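Local coordinates for fumarate lyase (Mesorhizobium sp., PDB 3C8T), which belongs to the fumarase/aspartase superfamily, whose members are mostly helical, elongated enzymes that assemble as tetramers, at residues E259-E265 with Q347-M353. Residue numbers count along the deposited sequence, not the author numbering.
Sequences ELGEVAE and QVFPDRM
Start with Gln347, where two short strands meet antiparallel. It forms the hydrogen-bonded pair with Ala264 (CA to CA 5.0 Å): Gln347 N donates to Ala264 O at 2.8 Å, and Ala264 N to Gln347 O at 3.0 Å. With chi1 m and chi2 t, the Gln347 side chain runs past Ala264, and NE2 donates a hydrogen bond to Glu265 O at 2.7 Å. Val263 and Val348 make the neighbouring non-hydrogen-bonded pair, side chains on the face turned away from Ala264 and Gln347. Phe349 N donates to Glu262 O at 2.9 Å as 347-353 turns helical, Phe349 at the N-cap. In this mainly helical fumarase/aspartase superfamily fold, the two-stranded sheet joins the chain following helix 229-255, on whose Met255 Val263 and Met353 both pack (Val263 CG1 to Met353 CE 4.1 Å), to the strand after helix 315-344. The Phe349 ring brings its edge to Ala264 (CE2 to CB 3.7 Å). Glu262 sets CB 3.9 Å from Met353 CG; Glu262 OE2 forms a salt bridge with Arg149, and a water hydrogen-bonds to Glu262 OE2 at 2.7 Å and Met353 O at 3.1 Å. Arg352, m at chi1 to chi3, folds across Gly261, CG 3.2 Å from Gly261 O. Gly261 CA and Leu260 O lie over one guanidinium face (Leu260 O to Arg352 NH2 3.0 Å, angle too poor for a hydrogen bond). Gly261's backbone is left-handed (phi 62°, psi 33°); a CB there would clash with Arg352 NH1. Arg352 NH2 donates to Thr258 O; Glu259 OE2 meets Arg149 (salt bridge) and His154 (hydrogen bond), both of the second subunit.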
loop_
_atom_site.group_PDB
_atom_site.type_symbol
_atom_site.label_atom_id
_atom_site.label_comp_id
_atom_site.label_asym_id
_atom_site.label_seq_id
_atom_site.Cartn_x
_atom_site.Cartn_y
_atom_site.Cartn_z
ATOM N N GLU A 259 6.619 2.210 33.413
ATOM C CA GLU A 259 5.979 1.317 34.350
ATOM C C GLU A 259 6.352 -0.156 34.165
ATOM O O GLU A 259 6.060 -0.942 35.056
ATOM C CB GLU A 259 4.447 1.469 34.268
ATOM C CG GLU A 259 3.908 2.872 34.643
ATOM C CD GLU A 259 3.777 3.839 33.427
ATOM O OE1 GLU A 259 4.366 3.547 32.348
ATOM O OE2 GLU A 259 3.069 4.879 33.553
ATOM N N LEU A 260 6.910 -0.548 33.007
ATOM C CA LEU A 260 7.367 -1.920 32.795
ATOM C C LEU A 260 8.844 -2.074 33.137
ATOM O O LEU A 260 9.175 -2.778 34.098
ATOM C CB LEU A 260 7.077 -2.430 31.361
ATOM C CG LEU A 260 5.683 -3.009 31.142
ATOM C CD1 LEU A 260 4.607 -1.893 31.364
ATOM C CD2 LEU A 260 5.538 -3.618 29.745
ATOM N N GLY A 261 9.707 -1.429 32.344
ATOM C CA GLY A 261 11.135 -1.336 32.602
ATOM C C GLY A 261 11.833 -2.676 32.611
ATOM O O GLY A 261 12.825 -2.860 33.329
ATOM N N GLU A 262 11.354 -3.597 31.780
ATOM C CA GLU A 262 11.814 -4.974 31.798
ATOM C C GLU A 262 13.089 -5.229 30.987
ATOM O O GLU A 262 13.759 -6.230 31.217
ATOM C CB GLU A 262 10.710 -5.923 31.370
ATOM C CG GLU A 262 9.601 -5.983 32.372
ATOM C CD GLU A 262 8.435 -6.818 31.904
ATOM O OE1 GLU A 262 8.446 -7.237 30.710
ATOM O OE2 GLU A 262 7.510 -7.048 32.721
ATOM N N VAL A 263 13.388 -4.322 30.046
ATOM C CA VAL A 263 14.604 -4.348 29.220
ATOM C C VAL A 263 15.048 -2.926 28.852
ATOM O O VAL A 263 14.326 -1.952 29.079
ATOM C CB VAL A 263 14.438 -5.162 27.867
ATOM C CG1 VAL A 263 14.055 -6.635 28.112
ATOM C CG2 VAL A 263 13.488 -4.461 26.893
ATOM N N ALA A 264 16.236 -2.834 28.257
ATOM C CA ALA A 264 16.766 -1.605 27.735
ATOM C C ALA A 264 17.715 -1.941 26.577
ATOM O O ALA A 264 18.402 -2.992 26.586
ATOM C CB ALA A 264 17.515 -0.777 28.867
ATOM N N GLU A 265 17.725 -1.062 25.581
ATOM C CA GLU A 265 18.574 -1.173 24.406
ATOM C C GLU A 265 19.983 -0.930 24.879
ATOM O O GLU A 265 20.161 -0.260 25.877
ATOM C CB GLU A 265 18.216 -0.068 23.378
ATOM C CG GLU A 265 16.901 -0.328 22.566
ATOM C CD GLU A 265 16.784 0.552 21.282
ATOM O OE1 GLU A 265 17.723 1.353 20.975
ATOM O OE2 GLU A 265 15.760 0.392 20.569
ATOM N N GLN A 347 19.834 -5.277 27.373
ATOM C CA GLN A 347 19.881 -5.352 28.825
ATOM C C GLN A 347 18.537 -5.953 29.274
ATOM O O GLN A 347 17.482 -5.428 28.951
ATOM C CB GLN A 347 20.095 -3.971 29.450
ATOM C CG GLN A 347 21.325 -3.172 28.906
ATOM C CD GLN A 347 21.303 -1.688 29.332
ATOM O OE1 GLN A 347 21.404 -1.362 30.542
ATOM N NE2 GLN A 347 21.147 -0.778 28.351
ATOM N N VAL A 348 18.576 -7.050 30.000
ATOM C CA VAL A 348 17.368 -7.754 30.442
ATOM C C VAL A 348 17.355 -7.589 31.940
ATOM O O VAL A 348 18.434 -7.739 32.545
ATOM C CB VAL A 348 17.451 -9.266 30.085
ATOM C CG1 VAL A 348 16.268 -10.052 30.659
ATOM C CG2 VAL A 348 17.567 -9.478 28.556
ATOM N N PHE A 349 16.192 -7.241 32.532
ATOM C CA PHE A 349 16.080 -6.946 33.986
ATOM C C PHE A 349 15.178 -7.897 34.758
ATOM O O PHE A 349 13.987 -7.667 34.914
ATOM C CB PHE A 349 15.667 -5.502 34.231
ATOM C CG PHE A 349 16.558 -4.516 33.544
ATOM C CD1 PHE A 349 17.951 -4.571 33.734
ATOM C CD2 PHE A 349 16.027 -3.552 32.683
ATOM C CE1 PHE A 349 18.790 -3.643 33.066
ATOM C CE2 PHE A 349 16.858 -2.638 32.017
ATOM C CZ PHE A 349 18.243 -2.687 32.216
ATOM N N PRO A 350 15.735 -9.035 35.176
ATOM C CA PRO A 350 14.880 -10.032 35.811
ATOM C C PRO A 350 14.134 -9.497 37.051
ATOM O O PRO A 350 13.022 -9.966 37.336
ATOM C CB PRO A 350 15.855 -11.159 36.118
ATOM C CG PRO A 350 16.915 -11.005 34.987
ATOM C CD PRO A 350 17.117 -9.515 34.993
ATOM N N ASP A 351 14.706 -8.485 37.708
ATOM C CA ASP A 351 14.099 -7.868 38.882
ATOM C C ASP A 351 12.822 -7.137 38.549
ATOM O O ASP A 351 11.807 -7.359 39.200
ATOM C CB ASP A 351 15.092 -6.941 39.651
ATOM C CG ASP A 351 15.710 -5.812 38.763
ATOM O OD1 ASP A 351 15.686 -5.902 37.525
ATOM O OD2 ASP A 351 16.239 -4.825 39.320
ATOM N N ARG A 352 12.848 -6.296 37.511
ATOM C CA ARG A 352 11.617 -5.631 37.073
ATOM C C ARG A 352 10.613 -6.670 36.542
ATOM O O ARG A 352 9.430 -6.508 36.739
ATOM C CB ARG A 352 11.873 -4.552 36.010
ATOM C CG ARG A 352 12.454 -3.243 36.510
ATOM C CD ARG A 352 11.607 -2.567 37.582
ATOM N NE ARG A 352 10.342 -2.026 37.078
ATOM C CZ ARG A 352 10.224 -0.865 36.415
ATOM N NH1 ARG A 352 11.307 -0.139 36.137
ATOM N NH2 ARG A 352 9.028 -0.442 36.001
ATOM N N MET A 353 11.104 -7.739 35.910
ATOM C CA MET A 353 10.240 -8.768 35.366
ATOM C C MET A 353 9.440 -9.479 36.471
ATOM O O MET A 353 8.243 -9.757 36.317
ATOM C CB MET A 353 11.049 -9.791 34.522
ATOM C CG MET A 353 11.486 -9.301 33.107
ATOM S SD MET A 353 12.586 -10.433 32.169
ATOM C CE MET A 353 12.595 -9.549 30.582
HETATM O O HOH W 1 6.738 -9.441 33.671
#